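Local atomic coordinates of hypothetical protein (Staphylococcus aureus subsp. aureus, PDB entry 1QYI), a protein that is of unknown function but probably acts as a hydrolase of the haloacid dehalogenase (HAD) superfamily, perhaps a phosphatase. Residues Gly10-Ser14 and Pro248-Leu254; Asn286-Ala292 and Tyr305-Gln309. One frame throughout, in Å; residues are numbered along the deposited sequence.

In the fold
Long-range and short-range closure can be compared directly in this chain. After strand 3-6, a central strand of the parallel sheet, the loop 10-14 leads into a long, mainly helical excursion before the chain returns through helix 217-229 and strand 233-237. Contact 1 closes that excursion, with 233 residues between its segments, and ties the loop after one strand to helix 242-252, which follows the adjacent strand. The chain then passes strand 263-264 and helix 266-275, and contact 2 joins two consecutive helices across only 12 residues. The contacts are in series, neither nesting nor crossing, with centres about 24 Å apart.

Contact 1: Gly10-Ser14 and Pro248-Leu254; sequences GVFLS and PFENLGL
A loop that leaves a central strand of a Rossmann-like sheet can be fastened to a distant helix by apolar side chains alone. G10-S14 forms a compact turn without regular secondary structure, in which G10 N bonds to L13 O (2.9 Å); G10 has positive phi (88°). F12 and L13, both chi1 m, point toward P248-L254, and their CA atoms lie 9.2 Å from that of F249 and 9.0 Å from that of P248, respectively. At P248 the helix kinks, its nitrogen making no bond to the preceding turn; P248 CB meets L13 CD1 at 4.1 Å. F249 (chi1 -88°) sends its ring edge into the face of F12, a T-shaped pair with centroids 5.5 Å apart and planes at 71°, while its CE1 lies 4.1 Å from L13 CD1. This turn directly after the first strand is consistent with the squiggle and flap of HAD proteins, with F12 and S14 backbone-bonded to L214 and I212 where the chain returns from its helical insertion. L252 (m, t) brings CD1 to 3.7 Å from L13 CD2. The helix then stops in a Schellman motif: G253 has phi 90°, L254 N bonds to F249 O (2.9 Å) and G253 N to E250 O (3.1 Å). L254 (m, t) turns back so that its CD1 lies 4.4 Å from F12 CD1, with V217 and V220 of helix 217-229 against its side chain.

Contact 2: Asn286-Ala292 and Tyr305-Gln309; sequences NPFSYIA and YINKQ
Two successive helices can pack start against end when the side chains opening the first fit around the last turn of the second. N286 (chi1 t) caps the start of helix 288-295: its OD1 accepts from F288 N at 2.8 Å, an Asx turn, and I291 N and A292 N bond back to P287 O (2.8 Å) and F288 O (2.9 Å). Helix 302-307 ends at N307, and K308 leaves helical geometry with phi/psi -114/94°. The closest CA pairs are F288 with Y305, 5.6 Å, and P287 with Q309, 6.9 Å. One bump is I291 (m, t), which plugs a hollow walled by Y305, K308 and Q309: its CD1 lies 3.3 Å from Y305 O, 3.6 Å from K308 O and 3.3 Å from Q309 CG, and its CG2 is 3.4 Å from Y305 CD1. In return Y305 (chi1 m), which buries most across the contact, lays one ring face on the backbone at I291 and A292, with its CE2 3.5 Å from A292 CA. F288 (chi1 t) wedges beside them, its CD1 3.5 Å from Y305 CB and 4.1 Å from I306 CG1, while P287 CG rests 3.6 Å from Q309 CD. Water 1 bridges N286 ND2 (2.6 Å) and I306 O (3.3 Å). The Y305 hydroxyl bonds to G296 O. K284, just before this pair, probably marks the motif III lysine segment of HAD proteins. Helix 266-275 covers F288, helix 325-334 abuts P287 and Q309, and Y290 touches D7, just after strand 3-6, and A237 of strand 233-237.

Contact 1: Gly10-Ser14 and Pro248-Leu254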
loop_
_atom_site.group_PDB
_atom_site.type_symbol
_atom_site.label_atom_id
_atom_site.label_comp_id
_atom_site.label_asym_id
_atom_site.label_seq_id
_atom_site.Cartn_x
_atom_site.Cartn_y
_atom_site.Cartn_z
ATOM N N GLY A 10 5.957 -2.960 8.568
ATOM C CA GLY A 10 5.706 -3.175 9.977
ATOM C C GLY A 10 6.917 -3.762 10.674
ATOM O O GLY A 10 6.892 -3.951 11.889
ATOM N N VAL A 11 7.973 -4.040 9.906
ATOM C CA VAL A 11 9.202 -4.628 10.440
ATOM C C VAL A 11 10.444 -3.813 10.084
ATOM O O VAL A 11 11.145 -3.300 10.956
ATOM C CB VAL A 11 9.423 -6.064 9.893
ATOM C CG1 VAL A 11 10.769 -6.593 10.358
ATOM C CG2 VAL A 11 8.306 -6.980 10.345
ATOM N N PHE A 12 10.712 -3.732 8.783
ATOM C CA PHE A 12 11.863 -3.015 8.246
ATOM C C PHE A 12 11.449 -1.644 7.724
ATOM O O PHE A 12 12.145 -0.646 7.936
ATOM C CB PHE A 12 12.475 -3.817 7.097
ATOM C CG PHE A 12 13.189 -5.077 7.531
ATOM C CD1 PHE A 12 14.481 -5.018 8.068
ATOM C CD2 PHE A 12 12.590 -6.326 7.365
ATOM C CE1 PHE A 12 15.171 -6.183 8.428
ATOM C CE2 PHE A 12 13.270 -7.495 7.721
ATOM C CZ PHE A 12 14.571 -7.425 8.256
ATOM N N LEU A 13 10.317 -1.602 7.026
ATOM C CA LEU A 13 9.807 -0.358 6.449
ATOM C C LEU A 13 8.361 -0.115 6.874
ATOM O O LEU A 13 7.681 -1.031 7.322
ATOM C CB LEU A 13 9.861 -0.443 4.927
ATOM C CG LEU A 13 11.124 -0.978 4.243
ATOM C CD1 LEU A 13 10.835 -1.090 2.755
ATOM C CD2 LEU A 13 12.330 -0.063 4.492
ATOM N N SER A 14 7.890 1.118 6.741
ATOM C CA SER A 14 6.511 1.405 7.096
ATOM C C SER A 14 5.747 1.706 5.820
ATOM O O SER A 14 6.341 1.757 4.745
ATOM C CB SER A 14 6.425 2.579 8.072
ATOM O OG SER A 14 7.146 3.700 7.602
ATOM N N PRO A 248 13.578 -1.191 -2.954
ATOM C CA PRO A 248 13.825 -0.555 -1.655
ATOM C C PRO A 248 14.987 -1.217 -0.908
ATOM O O PRO A 248 15.941 -0.549 -0.512
ATOM C CB PRO A 248 12.495 -0.727 -0.923
ATOM C CG PRO A 248 11.489 -0.801 -2.045
ATOM C CD PRO A 248 12.186 -1.658 -3.059
ATOM N N PHE A 249 14.904 -2.532 -0.727
ATOM C CA PHE A 249 15.952 -3.269 -0.027
ATOM C C PHE A 249 17.303 -3.117 -0.710
ATOM O O PHE A 249 18.345 -3.047 -0.055
ATOM C CB PHE A 249 15.586 -4.757 0.089
ATOM C CG PHE A 249 14.769 -5.088 1.315
ATOM C CD1 PHE A 249 13.584 -4.412 1.587
ATOM C CD2 PHE A 249 15.183 -6.081 2.196
ATOM C CE1 PHE A 249 12.825 -4.720 2.717
ATOM C CE2 PHE A 249 14.426 -6.394 3.329
ATOM C CZ PHE A 249 13.244 -5.707 3.583
ATOM N N GLU A 250 17.270 -3.065 -2.032
ATOM C CA GLU A 250 18.464 -2.907 -2.845
ATOM C C GLU A 250 19.119 -1.561 -2.528
ATOM O O GLU A 250 20.270 -1.512 -2.101
ATOM C CB GLU A 250 18.050 -3.004 -4.317
ATOM C CG GLU A 250 18.941 -2.296 -5.301
ATOM C CD GLU A 250 20.385 -2.663 -5.146
ATOM O OE1 GLU A 250 20.686 -3.874 -5.115
ATOM O OE2 GLU A 250 21.219 -1.737 -5.060
ATOM N N ASN A 251 18.366 -0.481 -2.721
ATOM C CA ASN A 251 18.839 0.877 -2.457
ATOM C C ASN A 251 19.347 1.044 -1.021
ATOM O O ASN A 251 20.296 1.788 -0.778
ATOM C CB ASN A 251 17.700 1.870 -2.758
ATOM C CG ASN A 251 17.944 3.272 -2.191
ATOM O OD1 ASN A 251 17.283 3.692 -1.239
ATOM N ND2 ASN A 251 18.881 3.999 -2.785
ATOM N N LEU A 252 18.732 0.332 -0.081
ATOM C CA LEU A 252 19.112 0.428 1.327
ATOM C C LEU A 252 20.317 -0.407 1.734
ATOM O O LEU A 252 20.949 -0.129 2.755
ATOM C CB LEU A 252 17.924 0.054 2.208
ATOM C CG LEU A 252 16.712 0.980 2.093
ATOM C CD1 LEU A 252 15.513 0.320 2.739
ATOM C CD2 LEU A 252 17.028 2.316 2.748
ATOM N N GLY A 253 20.636 -1.427 0.943
ATOM C CA GLY A 253 21.769 -2.283 1.260
ATOM C C GLY A 253 21.398 -3.475 2.131
ATOM O O GLY A 253 22.239 -4.018 2.839
ATOM N N LEU A 254 20.138 -3.895 2.078
ATOM C CA LEU A 254 19.696 -5.023 2.882
ATOM C C LEU A 254 19.597 -6.276 2.026
ATOM O O LEU A 254 19.769 -7.394 2.515
ATOM C CB LEU A 254 18.339 -4.718 3.516
ATOM C CG LEU A 254 18.273 -3.469 4.396
ATOM C CD1 LEU A 254 16.836 -3.208 4.803
ATOM C CD2 LEU A 254 19.163 -3.635 5.618
#

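Contact 2: Asn286-Ala292 and Tyr305-Gln309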
loop_
_atom_site.group_PDB
_atom_site.type_symbol
_atom_site.label_atom_id
_atom_site.label_comp_id
_atom_site.label_asym_id
_atom_site.label_seq_id
_atom_site.Cartn_x
_atom_site.Cartn_y
_atom_site.Cartn_z
ATOM N N ASN A 286 -2.941 -16.976 4.001
ATOM C CA ASN A 286 -2.504 -18.292 3.548
ATOM C C ASN A 286 -0.970 -18.326 3.619
ATOM O O ASN A 286 -0.294 -17.469 3.058
ATOM C CB ASN A 286 -2.982 -18.547 2.107
ATOM C CG ASN A 286 -2.626 -19.948 1.604
ATOM O OD1 ASN A 286 -1.450 -20.313 1.537
ATOM N ND2 ASN A 286 -3.640 -20.731 1.240
ATOM N N PRO A 287 -0.407 -19.333 4.306
ATOM C CA PRO A 287 1.040 -19.513 4.479
ATOM C C PRO A 287 1.857 -19.778 3.208
ATOM O O PRO A 287 3.066 -19.984 3.287
ATOM C CB PRO A 287 1.121 -20.676 5.463
ATOM C CG PRO A 287 -0.060 -21.504 5.076
ATOM C CD PRO A 287 -1.143 -20.471 4.882
ATOM N N PHE A 288 1.210 -19.750 2.048
ATOM C CA PHE A 288 1.895 -19.999 0.785
ATOM C C PHE A 288 3.197 -19.246 0.580
ATOM O O PHE A 288 4.222 -19.849 0.250
ATOM C CB PHE A 288 0.997 -19.673 -0.402
ATOM C CG PHE A 288 1.739 -19.625 -1.699
ATOM C CD1 PHE A 288 2.213 -20.795 -2.281
ATOM C CD2 PHE A 288 2.010 -18.411 -2.321
ATOM C CE1 PHE A 288 2.943 -20.768 -3.469
ATOM C CE2 PHE A 288 2.742 -18.372 -3.511
ATOM C CZ PHE A 288 3.211 -19.557 -4.084
ATOM N N SER A 289 3.149 -17.927 0.739
ATOM C CA SER A 289 4.335 -17.101 0.543
ATOM C C SER A 289 5.414 -17.421 1.567
ATOM O O SER A 289 6.598 -17.410 1.245
ATOM C CB SER A 289 3.975 -15.618 0.612
ATOM O OG SER A 289 3.443 -15.289 1.888
ATOM N N TYR A 290 5.011 -17.728 2.796
ATOM C CA TYR A 290 5.991 -18.068 3.807
ATOM C C TYR A 290 6.618 -19.408 3.460
ATOM O O TYR A 290 7.806 -19.626 3.691
ATOM C CB TYR A 290 5.353 -18.111 5.201
ATOM C CG TYR A 290 5.504 -16.810 5.962
ATOM C CD1 TYR A 290 6.766 -16.258 6.181
ATOM C CD2 TYR A 290 4.383 -16.101 6.406
ATOM C CE1 TYR A 290 6.917 -15.028 6.818
ATOM C CE2 TYR A 290 4.518 -14.865 7.045
ATOM C CZ TYR A 290 5.792 -14.330 7.248
ATOM O OH TYR A 290 5.943 -13.100 7.861
ATOM N N ILE A 291 5.818 -20.296 2.880
ATOM C CA ILE A 291 6.290 -21.623 2.490
ATOM C C ILE A 291 7.253 -21.531 1.301
ATOM O O ILE A 291 8.198 -22.317 1.181
ATOM C CB ILE A 291 5.094 -22.541 2.130
ATOM C CG1 ILE A 291 4.228 -22.745 3.377
ATOM C CG2 ILE A 291 5.590 -23.876 1.584
ATOM C CD1 ILE A 291 3.001 -23.638 3.176
ATOM N N ALA A 292 7.002 -20.558 0.432
ATOM C CA ALA A 292 7.833 -20.335 -0.739
ATOM C C ALA A 292 9.163 -19.718 -0.317
ATOM O O ALA A 292 10.206 -19.998 -0.904
ATOM C CB ALA A 292 7.118 -19.417 -1.707
ATOM N N TYR A 305 3.286 -26.073 -2.169
ATOM C CA TYR A 305 3.210 -25.035 -1.151
ATOM C C TYR A 305 1.757 -24.737 -0.793
ATOM O O TYR A 305 1.469 -24.170 0.263
ATOM C CB TYR A 305 3.896 -23.758 -1.642
ATOM C CG TYR A 305 5.377 -23.897 -1.972
ATOM C CD1 TYR A 305 6.110 -25.009 -1.573
ATOM C CD2 TYR A 305 6.044 -22.896 -2.666
ATOM C CE1 TYR A 305 7.475 -25.121 -1.860
ATOM C CE2 TYR A 305 7.403 -22.991 -2.957
ATOM C CZ TYR A 305 8.113 -24.107 -2.554
ATOM O OH TYR A 305 9.449 -24.217 -2.857
ATOM N N ILE A 306 0.849 -25.157 -1.673
ATOM C CA ILE A 306 -0.586 -24.949 -1.513
ATOM C C ILE A 306 -1.280 -26.107 -0.810
ATOM O O ILE A 306 -2.162 -25.900 0.031
ATOM C CB ILE A 306 -1.229 -24.738 -2.891
ATOM C CG1 ILE A 306 -0.664 -23.454 -3.501
ATOM C CG2 ILE A 306 -2.745 -24.686 -2.789
ATOM C CD1 ILE A 306 -1.135 -23.199 -4.907
ATOM N N ASN A 307 -0.859 -27.325 -1.148
ATOM C CA ASN A 307 -1.438 -28.552 -0.590
ATOM C C ASN A 307 -0.834 -29.027 0.728
ATOM O O ASN A 307 -1.508 -29.709 1.496
ATOM C CB ASN A 307 -1.319 -29.681 -1.616
ATOM C CG ASN A 307 -1.916 -29.320 -2.956
ATOM O OD1 ASN A 307 -1.628 -29.965 -3.964
ATOM N ND2 ASN A 307 -2.759 -28.294 -2.977
ATOM N N LYS A 308 0.435 -28.691 0.969
ATOM C CA LYS A 308 1.127 -29.080 2.196
ATOM C C LYS A 308 1.455 -27.861 3.046
ATOM O O LYS A 308 2.499 -27.218 2.861
ATOM C CB LYS A 308 2.429 -29.816 1.887
ATOM C CG LYS A 308 2.274 -31.198 1.298
ATOM C CD LYS A 308 3.608 -31.957 1.352
ATOM C CE LYS A 308 3.533 -33.296 0.604
ATOM N NZ LYS A 308 3.331 -33.117 -0.879
ATOM N N GLN A 309 0.566 -27.550 3.984
ATOM C CA GLN A 309 0.750 -26.397 4.862
ATOM C C GLN A 309 0.602 -26.713 6.353
ATOM O O GLN A 309 1.246 -26.078 7.183
ATOM C CB GLN A 309 -0.243 -25.294 4.478
ATOM C CG GLN A 309 -0.096 -24.825 3.045
ATOM C CD GLN A 309 -1.159 -23.839 2.631
ATOM O OE1 GLN A 309 -0.941 -23.032 1.731
ATOM N NE2 GLN A 309 -2.314 -23.902 3.277
HETATM O O HOH W 1 -3.975 -23.173 0.291
#